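Local coordinates for endo-pectate lyase (Erwinia chrysanthemi, PDB 3B4N), which cleaves polygalacturonate by calcium-dependent elimination and probably also degrades highly methylated pectins, acting within the chain, at residues 204-209 / 239-244. Sequence-based numbering, arbitrary orientation.
Sequences MTIVGG and GNFTLT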
ATOM      1  N   MET A 204      -0.697   0.802  12.442  1.00  8.83           N
ATOM      2  CA  MET A 204      -0.351   1.482  11.196  1.00  8.91           C
ATOM      3  C   MET A 204      -1.359   1.008  10.143  1.00  7.92           C
ATOM      4  O   MET A 204      -1.437  -0.181   9.834  1.00  8.90           O
ATOM      5  CB  MET A 204       1.088   1.148  10.779  1.00  8.64           C
ATOM      6  CG  MET A 204       1.468   1.738   9.418  1.00  8.81           C
ATOM      7  SD  MET A 204       3.195   1.457   8.976  1.00 10.05           S
ATOM      8  CE  MET A 204       3.066  -0.190   8.293  1.00 12.01           C
ATOM      9  N   THR A 205      -2.138   1.942   9.612  1.00  8.05           N
ATOM     10  CA  THR A 205      -3.169   1.618   8.634  1.00  8.46           C
ATOM     11  C   THR A 205      -2.850   2.168   7.255  1.00  8.53           C
ATOM     12  O   THR A 205      -2.573   3.361   7.115  1.00 10.33           O
ATOM     13  CB  THR A 205      -4.529   2.195   9.084  1.00  9.93           C
ATOM     14  OG1 THR A 205      -4.854   1.680  10.378  1.00 11.69           O
ATOM     15  CG2 THR A 205      -5.637   1.823   8.101  1.00 10.86           C
ATOM     16  N   ILE A 206      -2.869   1.293   6.248  1.00  7.76           N
ATOM     17  CA  ILE A 206      -2.633   1.678   4.859  1.00  7.72           C
ATOM     18  C   ILE A 206      -4.029   1.724   4.237  1.00  7.77           C
ATOM     19  O   ILE A 206      -4.736   0.710   4.230  1.00  8.70           O
ATOM     20  CB  ILE A 206      -1.796   0.621   4.103  1.00  7.00           C
ATOM     21  CG1 ILE A 206      -0.506   0.281   4.867  1.00  9.41           C
ATOM     22  CG2 ILE A 206      -1.489   1.126   2.698  1.00  9.73           C
ATOM     23  CD1 ILE A 206       0.397   1.470   5.184  1.00 10.82           C
ATOM     24  N   VAL A 207      -4.426   2.892   3.738  1.00  7.41           N
ATOM     25  CA  VAL A 207      -5.751   3.090   3.132  1.00  7.51           C
ATOM     26  C   VAL A 207      -5.551   3.413   1.659  1.00  7.25           C
ATOM     27  O   VAL A 207      -5.205   4.542   1.294  1.00  7.65           O
ATOM     28  CB  VAL A 207      -6.523   4.250   3.819  1.00 10.68           C
ATOM     29  CG1 VAL A 207      -7.935   4.355   3.238  1.00  9.78           C
ATOM     30  CG2 VAL A 207      -6.610   4.006   5.319  1.00 10.78           C
ATOM     31  N   GLY A 208      -5.783   2.417   0.811  1.00  7.82           N
ATOM     32  CA  GLY A 208      -5.556   2.618  -0.604  1.00  7.93           C
ATOM     33  C   GLY A 208      -4.064   2.757  -0.866  1.00  6.82           C
ATOM     34  O   GLY A 208      -3.231   2.230  -0.119  1.00  8.39           O
ATOM     35  N   GLY A 209      -3.736   3.454  -1.947  1.00  7.03           N
ATOM     36  CA  GLY A 209      -2.343   3.638  -2.320  1.00  7.46           C
ATOM     37  C   GLY A 209      -1.949   2.637  -3.396  1.00  8.10           C
ATOM     38  O   GLY A 209      -2.618   1.620  -3.593  1.00  8.45           O
ATOM     39  N   GLY A 239      -8.900  -0.463   1.651  1.00  8.65           N
ATOM     40  CA  GLY A 239      -9.051   0.499   0.573  1.00  8.44           C
ATOM     41  C   GLY A 239      -8.486   0.033  -0.753  1.00  7.91           C
ATOM     42  O   GLY A 239      -8.283   0.832  -1.663  1.00  8.82           O
ATOM     43  N   ASN A 240      -8.244  -1.269  -0.862  1.00  8.73           N
ATOM     44  CA  ASN A 240      -7.698  -1.864  -2.068  1.00  9.08           C
ATOM     45  C   ASN A 240      -6.309  -1.376  -2.443  1.00  8.67           C
ATOM     46  O   ASN A 240      -6.033  -1.048  -3.602  1.00  9.96           O
ATOM     47  CB  ASN A 240      -8.662  -1.697  -3.246  1.00  9.75           C
ATOM     48  CG  ASN A 240      -8.424  -2.729  -4.339  1.00 10.57           C
ATOM     49  OD1 ASN A 240      -7.857  -3.797  -4.090  1.00 11.29           O
ATOM     50  ND2 ASN A 240      -8.871  -2.423  -5.549  1.00 13.01           N
ATOM     51  N   PHE A 241      -5.443  -1.325  -1.433  1.00  9.20           N
ATOM     52  CA  PHE A 241      -4.028  -0.987  -1.603  1.00  8.13           C
ATOM     53  C   PHE A 241      -3.578  -1.924  -2.727  1.00  8.16           C
ATOM     54  O   PHE A 241      -3.820  -3.131  -2.674  1.00  7.86           O
ATOM     55  CB  PHE A 241      -3.310  -1.314  -0.292  1.00  7.98           C
ATOM     56  CG  PHE A 241      -1.816  -1.144  -0.330  1.00  8.07           C
ATOM     57  CD1 PHE A 241      -1.229   0.008  -0.843  1.00  7.17           C
ATOM     58  CD2 PHE A 241      -0.995  -2.111   0.241  1.00  9.19           C
ATOM     59  CE1 PHE A 241       0.156   0.200  -0.785  1.00  8.44           C
ATOM     60  CE2 PHE A 241       0.396  -1.927   0.307  1.00  9.27           C
ATOM     61  CZ  PHE A 241       0.962  -0.775  -0.204  1.00  9.71           C
ATOM     62  N   THR A 242      -2.931  -1.367  -3.741  1.00  7.86           N
ATOM     63  CA  THR A 242      -2.528  -2.151  -4.900  1.00  8.77           C
ATOM     64  C   THR A 242      -1.038  -2.220  -5.118  1.00  8.12           C
ATOM     65  O   THR A 242      -0.353  -1.199  -5.090  1.00  9.35           O
ATOM     66  CB  THR A 242      -3.177  -1.568  -6.161  1.00 10.03           C
ATOM     67  OG1 THR A 242      -4.596  -1.669  -6.034  1.00 12.40           O
ATOM     68  CG2 THR A 242      -2.721  -2.306  -7.422  1.00 12.27           C
ATOM     69  N   LEU A 243      -0.551  -3.436  -5.339  1.00  9.11           N
ATOM     70  CA  LEU A 243       0.859  -3.659  -5.609  1.00  8.83           C
ATOM     71  C   LEU A 243       1.009  -3.917  -7.097  1.00 10.94           C
ATOM     72  O   LEU A 243       0.260  -4.711  -7.671  1.00 11.65           O
ATOM     73  CB  LEU A 243       1.388  -4.875  -4.842  1.00  9.63           C
ATOM     74  CG  LEU A 243       1.297  -4.834  -3.314  1.00 10.44           C
ATOM     75  CD1 LEU A 243       2.019  -6.034  -2.747  1.00  9.88           C
ATOM     76  CD2 LEU A 243       1.896  -3.545  -2.778  1.00 13.04           C
ATOM     77  N   THR A 244       1.964  -3.240  -7.718  1.00  9.99           N
ATOM     78  CA  THR A 244       2.215  -3.416  -9.145  1.00 10.55           C
ATOM     79  C   THR A 244       3.666  -3.823  -9.346  1.00 10.19           C
ATOM     80  O   THR A 244       4.525  -3.558  -8.505  1.00 10.36           O
ATOM     81  CB  THR A 244       1.937  -2.113  -9.932  1.00 12.13           C
ATOM     82  OG1 THR A 244       2.838  -1.088  -9.508  1.00 12.98           O
ATOM     83  CG2 THR A 244       0.516  -1.645  -9.694  1.00 12.71           C
TER
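The ring of Phe241 carries the methyl CG2 of Ile206 over the centre of one face, 3.8 Å from the ring centroid and only 14° off its normal, a CH-pi contact. Ile206 puts that branch forward because CG2 is anti to its own backbone N, while the ring is delivered by a CG anti to N (chi1 175°). Two carbonyl oxygens flank CD1 obliquely from opposite sides of the ring plane: Gly208 O, on the side of the Ile206 methyl, lies 3.1 Å from Phe241 CD1, and Gly209 O is on the other side. Gly209 O also receives the one hydrogen bond between the segments, from Thr242 N at 3.0 Å, nearly straight at the hydrogen (170°). A softer CA-H...O contact from Phe241 CA reaches this oxygen too, so a single carbonyl both pairs the backbones and borders the aromatic ring. Where the chains turn, Gly208 CA makes a CA-H...O contact of 3.4 Å with Gly239 O. A CB on Gly239 would point at the other backbone and clash with Gly208 N, so the lack of a side chain lets the two bends lie this close. Gly208 and Gly239 both have positive phi, which glycine adopts readily, and at Gly209 a CB would be jammed against the preceding carbonyl oxygen. Beyond the turn, Thr242 OG1 donates to Asn240 O at 2.9 Å, tying the threonine back to the bend; Thr72 OG1 also bonds that oxygen. Ile184 and Leu226 continue the apolar packing beside Ile206, Trp189, Ala211 and Val225 around Phe241. Apolar side chains packed across the corner between successive coils, with parallel pairing of strands 210-213 and 241-244 resuming just after the bend, fit the right-handed parallel beta-helix of this pectate lyase.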